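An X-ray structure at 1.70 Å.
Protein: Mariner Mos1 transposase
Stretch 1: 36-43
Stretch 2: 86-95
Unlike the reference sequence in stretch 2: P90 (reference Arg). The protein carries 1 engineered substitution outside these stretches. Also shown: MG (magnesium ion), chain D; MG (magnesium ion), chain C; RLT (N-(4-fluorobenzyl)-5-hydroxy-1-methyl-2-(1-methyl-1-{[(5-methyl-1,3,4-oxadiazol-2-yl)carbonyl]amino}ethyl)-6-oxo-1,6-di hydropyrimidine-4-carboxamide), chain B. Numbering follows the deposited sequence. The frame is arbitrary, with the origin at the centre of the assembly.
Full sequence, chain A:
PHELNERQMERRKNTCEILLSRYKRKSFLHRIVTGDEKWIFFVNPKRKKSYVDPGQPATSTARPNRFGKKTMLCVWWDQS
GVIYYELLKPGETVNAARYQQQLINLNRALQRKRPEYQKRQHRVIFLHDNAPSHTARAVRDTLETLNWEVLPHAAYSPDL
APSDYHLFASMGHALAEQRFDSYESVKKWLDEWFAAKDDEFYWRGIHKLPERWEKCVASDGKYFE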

# COMPACT_ATOMS: atom_id res chain seq x y z
N ASP A 36 2.59 1.66 -0.01
CA ASP A 36 2.53 3.04 -0.61
C ASP A 36 3.54 3.91 0.18
O ASP A 36 4.01 3.57 1.28
CB ASP A 36 1.14 3.64 -0.45
CG ASP A 36 0.90 4.89 -1.28
OD1 ASP A 36 1.47 4.96 -2.37
OD2 ASP A 36 0.08 5.69 -0.72
N GLU A 37 3.84 5.07 -0.42
CA GLU A 37 4.76 6.06 0.09
C GLU A 37 3.98 7.27 0.60
O GLU A 37 2.98 7.68 0.02
CB GLU A 37 5.68 6.49 -1.06
CG GLU A 37 6.56 5.41 -1.63
CD GLU A 37 5.99 4.66 -2.86
OE1 GLU A 37 6.81 4.01 -3.60
OE2 GLU A 37 4.75 4.73 -3.07
N LYS A 38 4.47 7.89 1.66
CA LYS A 38 3.94 9.17 2.19
C LYS A 38 5.07 10.03 2.78
O LYS A 38 5.93 9.51 3.46
CB LYS A 38 2.93 8.87 3.30
CG LYS A 38 2.38 10.05 4.07
CD LYS A 38 1.22 9.65 4.94
CE LYS A 38 0.66 10.81 5.76
NZ LYS A 38 0.16 11.91 4.87
N TRP A 39 5.04 11.33 2.54
CA TRP A 39 5.97 12.23 3.17
C TRP A 39 5.62 12.48 4.62
O TRP A 39 4.47 12.69 4.95
CB TRP A 39 5.95 13.61 2.42
CG TRP A 39 6.53 13.69 1.05
CD1 TRP A 39 5.84 13.95 -0.12
CD2 TRP A 39 7.91 13.57 0.69
NE1 TRP A 39 6.74 14.00 -1.19
CE2 TRP A 39 8.01 13.77 -0.72
CE3 TRP A 39 9.09 13.30 1.41
CZ2 TRP A 39 9.24 13.72 -1.41
CZ3 TRP A 39 10.32 13.23 0.72
CH2 TRP A 39 10.38 13.46 -0.67
N ILE A 40 6.64 12.54 5.48
CA ILE A 40 6.50 12.91 6.86
C ILE A 40 7.51 14.07 7.06
O ILE A 40 8.66 14.01 6.56
CB ILE A 40 6.81 11.80 7.86
CG1 ILE A 40 5.92 10.55 7.58
CG2 ILE A 40 6.66 12.41 9.27
CD1 ILE A 40 6.25 9.40 8.51
N PHE A 41 7.02 15.14 7.67
CA PHE A 41 7.74 16.42 7.79
C PHE A 41 8.36 16.59 9.19
O PHE A 41 7.79 16.12 10.17
CB PHE A 41 6.80 17.61 7.50
CG PHE A 41 6.14 17.54 6.14
CD1 PHE A 41 4.97 16.79 5.95
CD2 PHE A 41 6.69 18.18 5.04
CE1 PHE A 41 4.36 16.70 4.69
CE2 PHE A 41 6.09 18.10 3.79
CZ PHE A 41 4.94 17.35 3.61
N PHE A 42 9.50 17.28 9.26
CA PHE A 42 10.21 17.54 10.53
C PHE A 42 11.15 18.74 10.39
O PHE A 42 11.95 18.77 9.46
CB PHE A 42 10.98 16.28 11.02
CG PHE A 42 12.26 15.98 10.26
CD1 PHE A 42 13.47 16.57 10.65
CD2 PHE A 42 12.26 15.08 9.19
CE1 PHE A 42 14.65 16.30 9.96
CE2 PHE A 42 13.44 14.80 8.51
CZ PHE A 42 14.63 15.40 8.90
N VAL A 43 11.04 19.69 11.31
CA VAL A 43 11.89 20.87 11.24
C VAL A 43 13.23 20.73 11.96
O VAL A 43 13.33 20.11 13.04
CB VAL A 43 11.16 22.15 11.67
CG1 VAL A 43 11.87 23.38 11.14
CG2 VAL A 43 9.74 22.16 11.18
MG MG D . 1.31 6.45 -3.81
MG MG C . -0.95 7.29 -1.09
CAA RLT B . -2.31 9.02 -11.84
CAB RLT B . -3.37 10.97 -2.40
CAC RLT B . -4.14 11.85 -5.22
CAD RLT B . -1.85 13.17 -4.47
OAE RLT B . 1.20 7.75 -5.38
OAF RLT B . -3.15 9.92 -7.31
OAG RLT B . -2.16 8.93 -1.67
OAH RLT B . -0.33 7.52 -3.02
FAI RLT B . -0.50 7.08 -12.33
CAJ RLT B . -0.18 7.04 -9.96
CAK RLT B . 0.98 8.66 -11.29
CAL RLT B . 0.42 7.58 -8.80
CAM RLT B . 1.58 9.19 -10.14
CAN RLT B . 1.97 9.29 -7.67
NAO RLT B . -1.11 11.23 -10.97
NAP RLT B . -1.16 11.81 -9.68
NAQ RLT B . -1.09 10.32 -5.43
NAR RLT B . 0.88 9.59 -6.73
NAS RLT B . -2.17 11.96 -6.73
OAT RLT B . -2.41 9.93 -9.69
CAU RLT B . 0.56 8.70 -5.74
CAV RLT B . -2.46 10.92 -7.56
CAW RLT B . -1.88 10.11 -10.90
CAX RLT B . 0.10 7.59 -11.22
CAY RLT B . 1.32 8.67 -8.89
CAZ RLT B . -0.77 8.65 -3.60
CBA RLT B . -1.93 10.97 -8.95
CBB RLT B . -0.49 9.18 -4.93
CBC RLT B . -2.05 10.96 -4.70
CBD RLT B . -1.81 9.29 -2.84
NBE RLT B . -2.38 10.45 -3.40
CBF RLT B . -2.68 12.26 -5.41
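Stretch 2 86-95: ELLKPGETVN

Stretch 1 begins within a strand that starts earlier in the chain, and its backbone is extended. Stretch 2 starts as the last two residues of another strand, E86 and L87, and then leaves regular structure. Its chain runs through L88 into a type II β turn from K89 to E92, closed by a backbone hydrogen bond from E92 N to K89 O (3.0 Å). P90 (phi/psi -47/132°) and G91 (83/-21°) occupy the two central positions; the positive phi of G91 is one that by itself favours glycine. A weak hydrogen bond from K89 N to E92 OE2 (3.3 Å) also spans the turn. Beyond it the chain is extended again through T93 and V94 and reaches N95, the N-cap of a helix, whose side chain caps a backbone N just past the stretch.

Stretch 2 therefore lies on stretch 1 as a bent segment, and no single crossing angle describes the pair. Its strand end comes alongside the middle of stretch 1, with the CA atoms of I40 and L87 9.0 Å apart. The turn lies beside W39 and F42, and the chain after it comes back toward the start of stretch 1, where the CA atoms of E37 and V94 are 8.6 Å apart. At these separations the backbones do not pair, and no hydrogen bond joins the two stretches. Side chains of stretch 1 reach across the gap instead; the contact buries 292 Å², both sides summed.

The CA-to-CB bonds of E37, I40 and F42 point toward stretch 2. F42, with chi1 in the p rotamer, makes the closest contact: its CZ lies 3.4 Å from P90 CG, so that the proline ring meets the edge of the phenyl ring rather than stacking on its face. P90 replaces the arginine of the reference sequence. Deeper in, I40 CD1 and L87 CD1 pack at 4.3 Å. The CA-to-CB bond of L87 points sideways, but its t,p rotamer brings the end of the side chain nearer to stretch 1, completing a contact between two buried apolar residues.

W39 points sideways at CB, yet its indole extends to the turn, and W39 has the largest area of any residue covered by the other stretch, 59 Å². Its CH2 atom lies 4.0 Å from G91 O, which is at the ring edge and near its plane, and 3.8 Å from E92 O, which approaches obliquely. The indole thus meets the backbone of the turn, while the CA-to-CB bond of E92 points away.

Near the start of stretch 1, V94 CG1 packs 4.1 Å from E37 OE1, and the CA-to-CB bonds of both residues point toward the opposing stretch. E37 OE2 accepts a hydrogen bond from water 2 (2.6 Å), itself a ligand of the chain D magnesium. The neighbouring D36 is out of reach of stretch 2; its OD1 binds that ion at 2.1 Å and its OD2 binds the chain C magnesium at 1.9 Å.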

# COMPACT_ATOMS: atom_id res chain seq x y z
N GLU A 86 10.58 1.42 5.12
CA GLU A 86 11.80 2.28 5.09
C GLU A 86 11.42 3.72 5.25
O GLU A 86 10.37 4.17 4.76
CB GLU A 86 12.57 2.04 3.80
CG GLU A 86 13.18 0.67 3.63
CD GLU A 86 13.97 0.52 2.35
OE1 GLU A 86 14.12 1.56 1.62
OE2 GLU A 86 14.37 -0.63 1.99
N LEU A 87 12.28 4.46 5.96
CA LEU A 87 12.15 5.89 6.07
C LEU A 87 13.41 6.43 5.36
O LEU A 87 14.59 6.06 5.66
CB LEU A 87 12.02 6.29 7.52
CG LEU A 87 11.66 7.74 7.84
CD1 LEU A 87 10.20 8.11 7.55
CD2 LEU A 87 12.03 8.07 9.26
N LEU A 88 13.18 7.17 4.30
CA LEU A 88 14.28 7.57 3.44
C LEU A 88 14.97 8.79 4.10
O LEU A 88 14.37 9.52 4.89
CB LEU A 88 13.82 7.88 2.02
CG LEU A 88 13.82 6.82 0.89
CD1 LEU A 88 13.59 5.40 1.32
CD2 LEU A 88 12.93 7.17 -0.30
N LYS A 89 16.23 8.98 3.74
CA LYS A 89 16.98 10.09 4.25
C LYS A 89 16.37 11.37 3.72
O LYS A 89 15.86 11.41 2.59
CB LYS A 89 18.46 9.93 3.89
CG LYS A 89 19.06 8.69 4.55
CD LYS A 89 20.42 8.95 5.17
CE LYS A 89 21.48 9.25 4.11
NZ LYS A 89 21.69 8.10 3.17
N PRO A 90 16.38 12.41 4.55
CA PRO A 90 15.62 13.61 4.25
C PRO A 90 15.76 14.12 2.83
O PRO A 90 16.86 14.19 2.30
CB PRO A 90 16.13 14.60 5.29
CG PRO A 90 16.36 13.74 6.49
CD PRO A 90 16.81 12.39 5.96
N GLY A 91 14.62 14.41 2.20
CA GLY A 91 14.58 14.95 0.85
C GLY A 91 14.67 13.93 -0.29
O GLY A 91 14.26 14.24 -1.38
N GLU A 92 15.21 12.73 -0.02
CA GLU A 92 15.44 11.70 -1.05
C GLU A 92 14.12 10.99 -1.41
O GLU A 92 13.20 10.86 -0.60
CB GLU A 92 16.64 10.79 -0.66
CG GLU A 92 16.53 9.27 -0.60
CD GLU A 92 17.67 8.64 0.24
OE1 GLU A 92 18.80 9.20 0.19
OE2 GLU A 92 17.46 7.63 0.98
N THR A 93 14.03 10.62 -2.68
CA THR A 93 12.81 10.19 -3.31
C THR A 93 13.01 8.71 -3.70
O THR A 93 14.14 8.23 -3.72
CB THR A 93 12.61 11.09 -4.57
OG1 THR A 93 11.22 11.19 -4.89
CG2 THR A 93 13.45 10.61 -5.75
N VAL A 94 11.93 8.00 -3.95
CA VAL A 94 11.97 6.66 -4.57
C VAL A 94 12.07 6.70 -6.10
O VAL A 94 11.17 7.16 -6.80
CB VAL A 94 10.68 5.91 -4.23
CG1 VAL A 94 10.63 4.56 -4.95
CG2 VAL A 94 10.61 5.74 -2.72
N ASN A 95 13.16 6.17 -6.61
CA ASN A 95 13.33 5.98 -8.05
C ASN A 95 13.26 4.49 -8.39
O ASN A 95 13.14 3.64 -7.47
CB ASN A 95 14.66 6.58 -8.51
CG ASN A 95 15.87 6.00 -7.80
OD1 ASN A 95 15.83 4.92 -7.23
ND2 ASN A 95 16.99 6.73 -7.85
O HOH W 1 0.39 8.50 -0.12
O HOH W 2 3.04 5.75 -4.73
O HOH W 3 2.59 7.69 -2.71